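Exo-beta-1,3-galactanase (Bifidobacterium bifidum, PDB 5FLW) probably cleaves single galactose units from the non-reducing ends of beta-1,3-galactans, as a putative exo-acting hydrolase of glycoside hydrolase family 43. Local coordinates at residues T31-G36 and V48-T53; G63-V68 and G121-Q126; T182-G187 and G204-S209; N215-A220 and K231-E236; G265-E270 and E299-R304. All coordinates share one frame; numbering follows the deposited sequence. Where two conformers were deposited one is given.

Contact 1 of 5, residues T31-G36 and V48-T53; sequences TWYAYG and VCCYTT
The two middle strands of the first blade of the five-bladed beta-propeller, the fold of family 43, pair here as an antiparallel beta hairpin. Trp32-Thr53, Ala34-Tyr51 and Gly36-Cys49 are hydrogen-bonded pairs, each bonded in both directions; the straightest bond runs from Ala34 N to Tyr51 O (2.8 Å, 172°). Tyr33-Thr52 and Tyr35-Cys50 are the non-hydrogen-bonded pairs between them, and their side chains share one face of the blade. With OG1 in the crowded position between N and the carbonyl carbon (chi1 52°), Thr52 turns CG2 over a face of the Tyr33 ring, 3.7 Å from its centroid, a CH-pi contact. OG1 meanwhile bonds to His62 on strand 60-66, so the beta-branched threonine serves a ring and a polar partner at once. Thr31 CG2 reaches across to Thr52 CB at 3.6 Å. The Tyr35 hydroxyl bonds to Pro119 O, holding the ring as it passes Cys50. On the other face, Ala34 offers only a methyl group, which touches Leu20 and Leu25. Cys50 SG, anti to its backbone N (chi1 178°), lies obliquely to the Tyr35 ring, 3.9 Å from CE1.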
# COMPACT_ATOMS: atom_id res chain seq x y z
N THR A 31 -18.55 0.65 -1.46
CA THR A 31 -17.76 1.82 -1.08
C THR A 31 -16.29 1.46 -0.94
O THR A 31 -15.95 0.40 -0.39
CB THR A 31 -18.32 2.36 0.24
OG1 THR A 31 -19.69 2.75 0.02
CG2 THR A 31 -17.51 3.53 0.77
N TRP A 32 -15.41 2.34 -1.44
CA TRP A 32 -13.97 2.21 -1.25
C TRP A 32 -13.55 2.86 0.06
O TRP A 32 -13.97 3.97 0.38
CB TRP A 32 -13.20 2.84 -2.42
CG TRP A 32 -13.24 1.96 -3.67
CD1 TRP A 32 -14.10 2.07 -4.72
CD2 TRP A 32 -12.38 0.85 -3.95
NE1 TRP A 32 -13.83 1.08 -5.65
CE2 TRP A 32 -12.78 0.33 -5.20
CE3 TRP A 32 -11.29 0.27 -3.28
CZ2 TRP A 32 -12.14 -0.76 -5.80
CZ3 TRP A 32 -10.66 -0.84 -3.87
CH2 TRP A 32 -11.08 -1.33 -5.12
N TYR A 33 -12.71 2.15 0.82
CA TYR A 33 -12.15 2.65 2.07
C TYR A 33 -10.65 2.82 1.89
O TYR A 33 -9.96 1.86 1.57
CB TYR A 33 -12.40 1.65 3.21
CG TYR A 33 -13.85 1.56 3.60
CD1 TYR A 33 -14.78 0.97 2.75
CD2 TYR A 33 -14.30 2.09 4.81
CE1 TYR A 33 -16.13 0.88 3.10
CE2 TYR A 33 -15.65 2.02 5.18
CZ TYR A 33 -16.56 1.42 4.30
OH TYR A 33 -17.91 1.33 4.63
N ALA A 34 -10.15 4.03 2.15
CA ALA A 34 -8.72 4.32 2.15
C ALA A 34 -8.22 4.48 3.59
O ALA A 34 -8.90 5.09 4.42
CB ALA A 34 -8.40 5.60 1.36
N TYR A 35 -7.04 3.95 3.87
CA TYR A 35 -6.40 4.11 5.18
C TYR A 35 -5.03 4.74 4.93
O TYR A 35 -4.19 4.14 4.26
CB TYR A 35 -6.25 2.75 5.89
CG TYR A 35 -7.61 2.06 6.06
CD1 TYR A 35 -8.41 2.32 7.21
CD2 TYR A 35 -8.12 1.21 5.07
CE1 TYR A 35 -9.67 1.71 7.37
CE2 TYR A 35 -9.40 0.62 5.22
CZ TYR A 35 -10.16 0.87 6.37
OH TYR A 35 -11.39 0.29 6.52
N GLY A 36 -4.80 5.96 5.46
CA GLY A 36 -3.60 6.70 5.14
C GLY A 36 -2.83 7.16 6.37
O GLY A 36 -3.36 7.21 7.49
N VAL A 48 -3.78 6.81 12.01
CA VAL A 48 -4.21 6.35 10.69
C VAL A 48 -5.55 7.01 10.40
O VAL A 48 -6.50 6.88 11.18
CB VAL A 48 -4.31 4.82 10.63
CG1 VAL A 48 -4.87 4.39 9.26
CG2 VAL A 48 -2.93 4.19 10.87
N CYS A 49 -5.61 7.71 9.26
CA CYS A 49 -6.81 8.39 8.79
C CYS A 49 -7.59 7.48 7.84
O CYS A 49 -7.00 6.85 6.95
CB CYS A 49 -6.41 9.65 8.02
SG CYS A 49 -5.67 10.91 9.08
N CYS A 50 -8.92 7.49 7.98
CA CYS A 50 -9.80 6.73 7.10
C CYS A 50 -10.65 7.67 6.26
O CYS A 50 -11.22 8.64 6.79
CB CYS A 50 -10.72 5.80 7.92
SG CYS A 50 -11.90 4.86 6.96
N TYR A 51 -10.75 7.39 4.95
CA TYR A 51 -11.64 8.11 4.04
C TYR A 51 -12.42 7.11 3.19
O TYR A 51 -11.93 6.02 2.90
CB TYR A 51 -10.86 9.02 3.06
CG TYR A 51 -9.95 9.98 3.77
CD1 TYR A 51 -8.63 9.61 4.10
CD2 TYR A 51 -10.39 11.26 4.16
CE1 TYR A 51 -7.79 10.46 4.79
CE2 TYR A 51 -9.55 12.11 4.87
CZ TYR A 51 -8.25 11.71 5.16
OH TYR A 51 -7.43 12.58 5.84
N THR A 52 -13.63 7.50 2.78
CA THR A 52 -14.40 6.68 1.85
C THR A 52 -14.70 7.45 0.57
O THR A 52 -14.75 8.69 0.54
CB THR A 52 -15.72 6.18 2.46
OG1 THR A 52 -16.43 7.30 3.00
CG2 THR A 52 -15.45 5.15 3.56
N THR A 53 -14.92 6.69 -0.50
CA THR A 53 -15.26 7.26 -1.80
C THR A 53 -16.02 6.23 -2.62
O THR A 53 -15.87 5.01 -2.42
CB THR A 53 -14.01 7.75 -2.57
OG1 THR A 53 -14.40 8.58 -3.67
CG2 THR A 53 -13.17 6.57 -3.07

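Contact 2 of 5, residues G63-V68 and G121-Q126; sequences GIVLDV and GPFAFQ
Val65 O accepts the backbone N-H of Phe123 at 2.9 Å, and this bond joins the last strand of the first propeller blade to the chain entering the last strand of the second. It is almost perfectly straight: 175° at the hydrogen, with the donor nearly along the C=O axis. The same carbonyl also lies at the edge of the Phe123 ring, in its plane, 3.5 Å from CD1. The Val65 and Phe123 side chains run alongside each other in one direction, and the valine's CG2, in the crowded position between N and the carbonyl carbon, lies obliquely to the ring, 4.0 Å from CD1. A branched aliphatic and a flat aromatic suit this buried seam; Met97, on strand 95-102 of the second blade, touches both Val65 and Phe123. Leu66 follows with CG anti to its backbone N (chi1 176°), which carries CD1 to Phe123 O at 3.7 Å and close to Phe125 CB.

Further out, the backbone places these groups. It bends sharply at Val65, while Val65 and Leu66 remain bonded to the backbone of Val48 in the first blade. On the facing segment a cis peptide precedes Pro122, and Gly121 has a positive phi of 72°; a CB at that glycine would sit only 3.1 Å from Val65 O, so a residue without a side chain fits best. Beyond the direct bond a water continues the link, accepting from Asp67 N at 3.0 Å and donating to Phe123 O at 2.7 Å.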
# COMPACT_ATOMS: atom_id res chain seq x y z
N GLY A 63 -12.22 10.24 10.12
CA GLY A 63 -11.37 10.57 11.24
C GLY A 63 -10.22 9.60 11.43
O GLY A 63 -9.91 8.76 10.57
N ILE A 64 -9.57 9.74 12.57
CA ILE A 64 -8.46 8.86 12.95
C ILE A 64 -9.05 7.57 13.50
O ILE A 64 -9.74 7.59 14.53
CB ILE A 64 -7.52 9.56 13.97
CG1 ILE A 64 -6.83 10.78 13.31
CG2 ILE A 64 -6.48 8.58 14.52
CD1 ILE A 64 -6.04 11.66 14.24
N VAL A 65 -8.77 6.45 12.83
CA VAL A 65 -9.31 5.14 13.19
C VAL A 65 -8.31 4.26 13.96
O VAL A 65 -8.73 3.28 14.59
CB VAL A 65 -9.93 4.40 11.97
CG1 VAL A 65 -11.03 5.25 11.34
CG2 VAL A 65 -8.88 4.04 10.91
N LEU A 66 -7.02 4.59 13.93
CA LEU A 66 -6.02 3.99 14.82
C LEU A 66 -5.26 5.15 15.43
O LEU A 66 -4.56 5.90 14.73
CB LEU A 66 -5.08 3.02 14.08
CG LEU A 66 -3.95 2.43 14.94
CD1 LEU A 66 -4.49 1.66 16.12
CD2 LEU A 66 -2.97 1.58 14.11
N ASP A 67 -5.43 5.36 16.73
CA ASP A 67 -4.87 6.52 17.40
C ASP A 67 -3.38 6.31 17.68
O ASP A 67 -2.87 5.18 17.74
CB ASP A 67 -5.54 6.73 18.75
CG ASP A 67 -6.94 7.30 18.62
OD1 ASP A 67 -7.14 8.19 17.76
OD2 ASP A 67 -7.84 6.87 19.38
N VAL A 68 -2.70 7.44 17.90
CA VAL A 68 -1.44 7.40 18.63
C VAL A 68 -1.68 6.71 19.97
O VAL A 68 -2.69 6.96 20.64
CB VAL A 68 -0.93 8.84 18.84
CG1 VAL A 68 0.39 8.81 19.59
CG2 VAL A 68 -0.80 9.58 17.53
N GLY A 121 -13.32 1.47 12.31
CA GLY A 121 -12.75 1.38 13.64
C GLY A 121 -13.75 1.63 14.76
O GLY A 121 -14.95 1.45 14.57
N PRO A 122 -13.26 2.04 15.94
CA PRO A 122 -11.84 2.20 16.29
C PRO A 122 -11.07 0.88 16.25
O PRO A 122 -11.61 -0.15 16.62
CB PRO A 122 -11.88 2.75 17.72
CG PRO A 122 -13.20 2.28 18.26
CD PRO A 122 -14.15 2.32 17.09
N PHE A 123 -9.83 0.92 15.77
CA PHE A 123 -8.96 -0.25 15.78
C PHE A 123 -8.22 -0.31 17.12
O PHE A 123 -7.75 0.71 17.64
CB PHE A 123 -7.98 -0.24 14.58
CG PHE A 123 -8.65 -0.51 13.23
CD1 PHE A 123 -9.36 0.48 12.56
CD2 PHE A 123 -8.60 -1.77 12.66
CE1 PHE A 123 -9.99 0.22 11.34
CE2 PHE A 123 -9.23 -2.04 11.43
CZ PHE A 123 -9.93 -1.04 10.78
N ALA A 124 -8.17 -1.50 17.71
CA ALA A 124 -7.46 -1.73 18.97
C ALA A 124 -6.10 -2.36 18.66
O ALA A 124 -6.03 -3.45 18.05
CB ALA A 124 -8.28 -2.65 19.87
N PHE A 125 -5.03 -1.68 19.06
CA PHE A 125 -3.68 -2.14 18.81
C PHE A 125 -3.36 -3.36 19.69
O PHE A 125 -3.45 -3.29 20.93
CB PHE A 125 -2.73 -1.00 19.14
CG PHE A 125 -1.27 -1.32 18.92
CD1 PHE A 125 -0.85 -2.10 17.84
CD2 PHE A 125 -0.30 -0.78 19.78
CE1 PHE A 125 0.53 -2.36 17.64
CE2 PHE A 125 1.07 -1.03 19.57
CZ PHE A 125 1.47 -1.81 18.52
N GLN A 126 -2.90 -4.45 19.05
CA GLN A 126 -2.63 -5.71 19.75
C GLN A 126 -1.15 -6.07 19.81
O GLN A 126 -0.54 -5.97 20.88
CB GLN A 126 -3.49 -6.85 19.20
CG GLN A 126 -4.96 -6.55 19.41
CD GLN A 126 -5.88 -7.74 19.24
OE1 GLN A 126 -5.59 -8.68 18.51
NE2 GLN A 126 -7.03 -7.68 19.89
O HOH W 1 -7.36 3.41 17.95

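Contact 3 of 5, residues T182-G187 and G204-S209; sequences TDYPYG and GSQLTS
The closest CA atoms, of Gly187 and Gln206, are 8.1 Å apart, and no main-chain bond joins the irregular loop 182-187 to the segment 204-209. Side chains span the gap. Tyr184, with CG anti to its backbone N (chi1 -154°), stretches its ring across so that OH accepts the N-H of Leu207 at 3.0 Å (158°). A water in the plane of the ring lies 2.5 Å from Tyr184 OH and donates to Leu207 O over a longer 3.3 Å, so the hydroxyl reaches Leu207 O through the water. Tyrosine suits the place because its ring spans the gap and ends in a hydroxyl that can accept the N-H. Leu207 points its side chain back at the loop, and CD1 sits 3.6 Å from Tyr186 CG, obliquely to that ring. The same methyl comes near Gly187 O, a buried carbonyl without a polar partner in the model. An alanine in place of Tyr184 would take away the hydroxyl that Leu207 N bonds to, and would probably loosen the loop against the strand end. At the propeller surface, the contact ties the connection between strands 172-179 and 191-196 to the end of strand 199-205 in the fourth blade.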
# COMPACT_ATOMS: atom_id res chain seq x y z
N THR A 182 15.15 -8.27 -10.54
CA THR A 182 16.11 -8.75 -11.52
C THR A 182 17.40 -7.93 -11.47
O THR A 182 17.36 -6.69 -11.54
CB THR A 182 15.48 -8.66 -12.92
OG1 THR A 182 14.19 -9.30 -12.93
CG2 THR A 182 16.41 -9.33 -13.96
N ASP A 183 18.54 -8.62 -11.36
CA ASP A 183 19.84 -7.96 -11.32
C ASP A 183 19.90 -6.89 -10.22
O ASP A 183 20.48 -5.82 -10.40
CB ASP A 183 20.19 -7.33 -12.68
CG ASP A 183 20.20 -8.34 -13.83
OD1 ASP A 183 20.65 -9.50 -13.63
OD2 ASP A 183 19.76 -7.95 -14.94
N TYR A 184 19.26 -7.17 -9.07
CA TYR A 184 19.17 -6.19 -7.99
C TYR A 184 19.44 -6.96 -6.70
O TYR A 184 19.05 -8.13 -6.59
CB TYR A 184 17.76 -5.58 -7.92
CG TYR A 184 17.65 -4.18 -7.32
CD1 TYR A 184 18.47 -3.13 -7.77
CD2 TYR A 184 16.68 -3.89 -6.35
CE1 TYR A 184 18.35 -1.83 -7.24
CE2 TYR A 184 16.54 -2.59 -5.82
CZ TYR A 184 17.38 -1.57 -6.26
OH TYR A 184 17.24 -0.30 -5.72
N PRO A 185 20.14 -6.34 -5.74
CA PRO A 185 20.46 -7.04 -4.48
C PRO A 185 19.31 -7.07 -3.48
O PRO A 185 19.49 -7.63 -2.39
CB PRO A 185 21.64 -6.22 -3.91
CG PRO A 185 21.99 -5.19 -4.95
CD PRO A 185 20.74 -5.00 -5.78
N TYR A 186 18.16 -6.49 -3.83
CA TYR A 186 17.07 -6.33 -2.88
C TYR A 186 15.75 -6.62 -3.57
O TYR A 186 15.65 -6.62 -4.80
CB TYR A 186 16.99 -4.87 -2.40
CG TYR A 186 18.29 -4.36 -1.89
CD1 TYR A 186 18.74 -4.75 -0.63
CD2 TYR A 186 19.11 -3.52 -2.67
CE1 TYR A 186 19.95 -4.32 -0.14
CE2 TYR A 186 20.33 -3.07 -2.18
CZ TYR A 186 20.74 -3.48 -0.90
OH TYR A 186 21.94 -3.06 -0.37
N GLY A 187 14.72 -6.82 -2.76
CA GLY A 187 13.37 -6.72 -3.26
C GLY A 187 13.01 -5.26 -3.48
O GLY A 187 13.73 -4.34 -3.09
N GLY A 204 6.36 -2.70 -7.53
CA GLY A 204 7.15 -2.13 -6.45
C GLY A 204 8.09 -1.05 -6.96
O GLY A 204 8.19 -0.81 -8.17
N SER A 205 8.77 -0.41 -6.02
CA SER A 205 9.68 0.69 -6.30
C SER A 205 11.12 0.33 -5.97
O SER A 205 11.40 -0.41 -5.01
CB SER A 205 9.29 1.95 -5.52
OG SER A 205 9.07 1.67 -4.15
N GLN A 206 12.06 0.87 -6.75
CA GLN A 206 13.46 0.69 -6.41
C GLN A 206 13.77 1.44 -5.11
O GLN A 206 12.97 2.25 -4.63
CB GLN A 206 14.39 1.11 -7.55
CG GLN A 206 14.02 0.48 -8.89
CD GLN A 206 14.97 0.88 -10.01
OE1 GLN A 206 14.55 1.31 -11.10
NE2 GLN A 206 16.27 0.75 -9.77
N LEU A 207 14.94 1.14 -4.54
CA LEU A 207 15.40 1.73 -3.28
C LEU A 207 16.32 2.88 -3.67
O LEU A 207 17.52 2.69 -3.88
CB LEU A 207 16.13 0.69 -2.43
CG LEU A 207 15.33 -0.59 -2.12
CD1 LEU A 207 16.15 -1.55 -1.27
CD2 LEU A 207 14.05 -0.27 -1.41
N THR A 208 15.75 4.08 -3.80
CA THR A 208 16.52 5.26 -4.18
C THR A 208 16.21 6.42 -3.24
O THR A 208 16.23 7.58 -3.64
CB THR A 208 16.22 5.69 -5.64
OG1 THR A 208 14.85 6.09 -5.76
CG2 THR A 208 16.50 4.55 -6.60
N SER A 209 15.93 6.08 -1.99
CA SER A 209 15.60 7.05 -0.95
C SER A 209 14.49 8.02 -1.37
O SER A 209 13.45 7.59 -1.83
CB SER A 209 16.84 7.77 -0.42
OG SER A 209 17.61 8.38 -1.44
O HOH W 2 18.52 1.53 -6.77

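Contact 4 of 5, residues N215-A220 and K231-E236; sequences NKYSTA and KLFAPE. Unlike the reference sequence in segment 231-236: Glu236 (reference Lys).
Phe233 leaves its backbone with CG in the crowded position between N and the carbonyl carbon (chi1 54°), which swings the ring toward the segment 215-220. CB touches Tyr217 CD1 at 3.7 Å. Along the ring, CD1 passes Asn215 O and CE1 reaches Lys216 N at 3.5 Å. CZ, at the tip, meets Asn215 CB. A flat aromatic can thus lie along the chain and fill a buried place, where Phe203 also meets it edge-to-face. An alanine here would remove the ring atoms that meet Asn215 and Lys216 and would probably slacken the packing there, though CB would remain beside Tyr217.

Here strands 216-220 and 231-232 form a short antiparallel hairpin, the outer part of the fourth propeller blade. Tyr217 and Lys231 are its hydrogen-bonded pair, with Tyr217 N giving to Lys231 O at 2.9 Å and Lys231 N returning to Tyr217 O. The Tyr217 ring has Leu232 O at its edge, 3.7 Å from CE1, and its hydroxyl takes a bond from Ala290 N in the fifth blade. A water links that hydroxyl to Lys231 NZ, which suits an exposed lysine. On the other side, extended Lys216 brings CE to Leu232 CD1 at 3.7 Å.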
# COMPACT_ATOMS: atom_id res chain seq x y z
N ASN A 215 9.65 2.51 -11.47
CA ASN A 215 9.11 1.36 -10.75
C ASN A 215 8.89 0.18 -11.71
O ASN A 215 8.84 0.34 -12.94
CB ASN A 215 7.79 1.74 -10.07
CG ASN A 215 7.94 2.82 -8.96
OD1 ASN A 215 6.93 3.28 -8.43
ND2 ASN A 215 9.17 3.24 -8.65
N LYS A 216 8.76 -1.02 -11.14
CA LYS A 216 8.70 -2.22 -11.97
C LYS A 216 7.63 -3.19 -11.48
O LYS A 216 7.10 -3.08 -10.36
CB LYS A 216 10.06 -2.94 -12.02
CG LYS A 216 11.22 -2.06 -12.34
CD LYS A 216 12.47 -2.90 -12.58
CE LYS A 216 13.61 -2.04 -13.08
NZ LYS A 216 14.88 -2.79 -13.23
N TYR A 217 7.33 -4.18 -12.33
CA TYR A 217 6.38 -5.24 -12.00
C TYR A 217 6.89 -6.61 -12.45
O TYR A 217 7.73 -6.74 -13.35
CB TYR A 217 4.98 -4.94 -12.55
CG TYR A 217 4.85 -5.17 -14.04
CD1 TYR A 217 5.42 -4.27 -14.95
CD2 TYR A 217 4.18 -6.28 -14.55
CE1 TYR A 217 5.33 -4.46 -16.33
CE2 TYR A 217 4.08 -6.49 -15.94
CZ TYR A 217 4.65 -5.58 -16.82
OH TYR A 217 4.54 -5.78 -18.19
N SER A 218 6.33 -7.64 -11.81
CA SER A 218 6.60 -9.04 -12.13
C SER A 218 5.27 -9.78 -12.12
O SER A 218 4.31 -9.34 -11.48
CB SER A 218 7.58 -9.63 -11.11
OG SER A 218 7.85 -10.99 -11.35
N THR A 219 5.20 -10.89 -12.87
CA THR A 219 3.98 -11.71 -12.95
C THR A 219 4.29 -13.16 -12.61
O THR A 219 5.43 -13.63 -12.70
CB THR A 219 3.31 -11.65 -14.35
OG1 THR A 219 4.20 -12.19 -15.32
CG2 THR A 219 3.00 -10.22 -14.73
N ALA A 220 3.24 -13.88 -12.18
CA ALA A 220 3.34 -15.29 -11.85
C ALA A 220 1.94 -15.88 -11.86
O ALA A 220 0.95 -15.16 -11.68
CB ALA A 220 4.02 -15.53 -10.49
N LYS A 231 10.13 -5.71 -14.93
CA LYS A 231 9.98 -4.83 -16.08
C LYS A 231 9.36 -3.50 -15.72
O LYS A 231 8.65 -3.37 -14.73
CB LYS A 231 9.10 -5.49 -17.14
CG LYS A 231 9.69 -6.72 -17.80
CD LYS A 231 8.72 -7.29 -18.81
CE LYS A 231 9.30 -8.52 -19.50
NZ LYS A 231 8.35 -9.10 -20.47
N LEU A 232 9.69 -2.49 -16.36
CA LEU A 232 9.11 -1.19 -16.11
C LEU A 232 7.68 -1.15 -16.62
O LEU A 232 7.38 -1.74 -17.65
CB LEU A 232 9.89 -0.13 -16.90
CG LEU A 232 11.05 0.67 -16.29
CD1 LEU A 232 12.24 -0.22 -16.02
CD2 LEU A 232 11.45 1.82 -17.20
N PHE A 233 6.80 -0.47 -15.91
CA PHE A 233 5.43 -0.25 -16.41
C PHE A 233 5.13 1.17 -16.91
O PHE A 233 4.12 1.36 -17.60
CB PHE A 233 4.34 -0.72 -15.42
CG PHE A 233 4.46 -0.14 -14.03
CD1 PHE A 233 5.26 -0.75 -13.06
CD2 PHE A 233 3.76 1.00 -13.69
CE1 PHE A 233 5.37 -0.22 -11.77
CE2 PHE A 233 3.86 1.56 -12.38
CZ PHE A 233 4.66 0.94 -11.43
N ALA A 234 5.94 2.16 -16.55
CA ALA A 234 5.90 3.51 -17.09
C ALA A 234 7.10 3.76 -18.00
O ALA A 234 8.06 2.97 -18.02
CB ALA A 234 5.90 4.52 -15.93
N PRO A 235 7.09 4.85 -18.78
CA PRO A 235 8.20 5.06 -19.73
C PRO A 235 9.54 5.19 -19.00
O PRO A 235 9.64 5.68 -17.87
CB PRO A 235 7.81 6.35 -20.44
CG PRO A 235 6.35 6.47 -20.28
CD PRO A 235 5.98 5.80 -19.00
N GLU A 236 10.57 4.69 -19.67
CA GLU A 236 11.91 4.79 -19.13
C GLU A 236 12.30 6.25 -18.91
O GLU A 236 12.15 7.08 -19.81
CB GLU A 236 12.89 4.12 -20.09
CG GLU A 236 14.33 4.09 -19.62
CD GLU A 236 15.22 3.26 -20.53
OE1 GLU A 236 14.97 3.24 -21.77
OE2 GLU A 236 16.22 2.69 -19.99
O HOH W 3 8.28 2.26 -14.73
O HOH W 4 6.02 -4.05 -19.77
O HOH W 5 5.36 -8.31 -20.12

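Contact 5 of 5, residues G265-E270 and E299-R304; sequences GDRWQE and EGTTHR
No strand pairing joins the end of strand 261-266 to the C-terminal tail; the closest CA atoms, of Arg267 and Arg304, are 8.0 Å apart, and two arginines fill the interval. Arg267, extended from CG to NE, grips Thr301 O end-on with both terminal nitrogens, NH2 at 2.8 Å and NH1 at 3.1 Å. The oxygen lies in the guanidinium plane, where a single carbonyl can take both N-H groups. Tyr241 O and Asp242 O accept from NH2 and NE of the same group. Arg304 comes from the tail the other way, bent at chi3 (75°), and its NH1 serves two acceptors, Trp268 O at 2.7 Å and Gln269 OE1 at 2.8 Å. Gln269 OE1 meets NH1 in the plane of its own amide, whereas NH1 stands well above the carbonyl plane of Trp268. The two guanidiniums are only 25° from parallel, with Arg267 NE and Arg304 NE 4.7 Å apart. Their like charges would repel; the salt bridge from Arg304 to Asp242 probably offsets part of this. Within the tail, Thr301 OG1 gives to His303 O at 2.6 Å, and His303 ND1 bonds to the terminal Arg304 O. The arrangement fixes the chain's end to the fifth blade by side chains, consistent with a family 43 propeller in which no shared strand closes the ring.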
# COMPACT_ATOMS: atom_id res chain seq x y z
N GLY A 265 0.16 6.65 -6.75
CA GLY A 265 1.52 6.77 -6.26
C GLY A 265 1.65 8.02 -5.41
O GLY A 265 0.89 8.97 -5.54
N ASP A 266 2.63 8.00 -4.50
CA ASP A 266 2.92 9.13 -3.62
C ASP A 266 4.02 10.00 -4.19
O ASP A 266 5.05 9.49 -4.65
CB ASP A 266 3.35 8.64 -2.23
CG ASP A 266 2.22 7.96 -1.47
OD1 ASP A 266 1.30 8.66 -1.04
OD2 ASP A 266 2.25 6.72 -1.33
N ARG A 267 3.83 11.33 -4.12
CA ARG A 267 4.88 12.35 -4.36
C ARG A 267 5.32 12.90 -3.01
O ARG A 267 4.84 13.94 -2.56
CB ARG A 267 4.35 13.51 -5.21
CG ARG A 267 4.46 13.27 -6.64
CD ARG A 267 4.46 14.53 -7.50
NE ARG A 267 4.58 14.05 -8.86
CZ ARG A 267 4.22 14.72 -9.94
NH1 ARG A 267 3.73 15.96 -9.84
NH2 ARG A 267 4.38 14.14 -11.12
N TRP A 268 6.25 12.19 -2.37
CA TRP A 268 6.66 12.51 -1.01
C TRP A 268 7.41 13.83 -0.97
O TRP A 268 8.37 14.05 -1.72
CB TRP A 268 7.55 11.39 -0.47
CG TRP A 268 6.88 10.07 -0.36
CD1 TRP A 268 7.14 8.95 -1.12
CD2 TRP A 268 5.86 9.71 0.58
NE1 TRP A 268 6.33 7.90 -0.70
CE2 TRP A 268 5.55 8.34 0.35
CE3 TRP A 268 5.21 10.38 1.62
CZ2 TRP A 268 4.59 7.65 1.13
CZ3 TRP A 268 4.27 9.70 2.38
CH2 TRP A 268 3.97 8.35 2.14
N GLN A 269 7.00 14.70 -0.06
CA GLN A 269 7.63 16.00 0.14
C GLN A 269 8.34 15.98 1.49
O GLN A 269 7.71 16.15 2.54
CB GLN A 269 6.58 17.10 0.05
CG GLN A 269 5.95 17.20 -1.35
CD GLN A 269 6.91 17.80 -2.37
OE1 GLN A 269 7.72 17.10 -2.98
NE2 GLN A 269 6.82 19.11 -2.56
N GLU A 270 9.65 15.76 1.45
CA GLU A 270 10.43 15.50 2.65
C GLU A 270 10.24 16.55 3.74
O GLU A 270 10.22 16.23 4.93
CB GLU A 270 11.91 15.33 2.27
CG GLU A 270 12.89 15.25 3.44
CD GLU A 270 14.28 14.93 3.02
OE1 GLU A 270 14.62 15.12 1.83
OE2 GLU A 270 15.09 14.53 3.90
N GLU A 299 -4.39 16.62 -14.79
CA GLU A 299 -3.97 17.80 -14.05
C GLU A 299 -2.58 17.62 -13.43
O GLU A 299 -2.07 16.50 -13.31
CB GLU A 299 -5.02 18.19 -13.01
CG GLU A 299 -5.09 17.30 -11.83
CD GLU A 299 -6.23 17.72 -10.92
OE1 GLU A 299 -6.01 18.57 -10.04
OE2 GLU A 299 -7.36 17.22 -11.11
N GLY A 300 -1.98 18.73 -13.04
CA GLY A 300 -0.63 18.69 -12.51
C GLY A 300 0.38 18.41 -13.62
O GLY A 300 0.05 18.42 -14.81
N THR A 301 1.62 18.12 -13.22
CA THR A 301 2.72 17.95 -14.16
C THR A 301 3.39 16.59 -13.96
O THR A 301 3.34 16.01 -12.88
CB THR A 301 3.77 19.07 -14.02
OG1 THR A 301 4.16 19.20 -12.65
CG2 THR A 301 3.20 20.39 -14.51
N THR A 302 3.99 16.10 -15.05
CA THR A 302 4.65 14.79 -15.04
C THR A 302 5.87 14.75 -14.13
O THR A 302 6.31 13.67 -13.72
CB THR A 302 5.04 14.39 -16.47
OG1 THR A 302 5.93 15.38 -17.00
CG2 THR A 302 3.81 14.35 -17.36
N HIS A 303 6.41 15.90 -13.79
CA HIS A 303 7.45 15.98 -12.78
C HIS A 303 7.09 17.15 -11.88
O HIS A 303 6.58 18.16 -12.36
CB HIS A 303 8.80 16.24 -13.42
CG HIS A 303 9.93 16.09 -12.46
ND1 HIS A 303 10.32 17.10 -11.60
CD2 HIS A 303 10.75 15.04 -12.20
CE1 HIS A 303 11.32 16.68 -10.85
NE2 HIS A 303 11.61 15.44 -11.20
N ARG A 304 7.32 16.99 -10.58
CA ARG A 304 6.93 18.02 -9.62
C ARG A 304 7.85 19.22 -9.78
O ARG A 304 8.92 19.11 -10.43
CB ARG A 304 7.02 17.51 -8.18
CG ARG A 304 8.41 17.54 -7.62
CD ARG A 304 8.46 16.77 -6.32
NE ARG A 304 8.42 15.34 -6.56
CZ ARG A 304 8.36 14.41 -5.61
NH1 ARG A 304 8.31 14.77 -4.33
NH2 ARG A 304 8.33 13.13 -5.95
OXT ARG A 304 7.53 20.28 -9.25
O HOH W 6 7.66 10.45 -4.23

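From the N terminus the five contacts follow one another in series; none lies within another and none cross. Contact 1 closes the short loop between the two middle strands of the first blade, and contact 2 closes a longer one that carries the chain through most of the second. They meet where strands 48-53 and 60-66 pair. The third blade then passes before contact 3 brings its exit loop to the fourth. Contact 4 closes the outer hairpin of that blade and touches contact 3 where strands 199-205 and 216-220 pair, across the chain's centre from contacts 1 and 2. Contact 5 brings the C terminus back to the fifth blade.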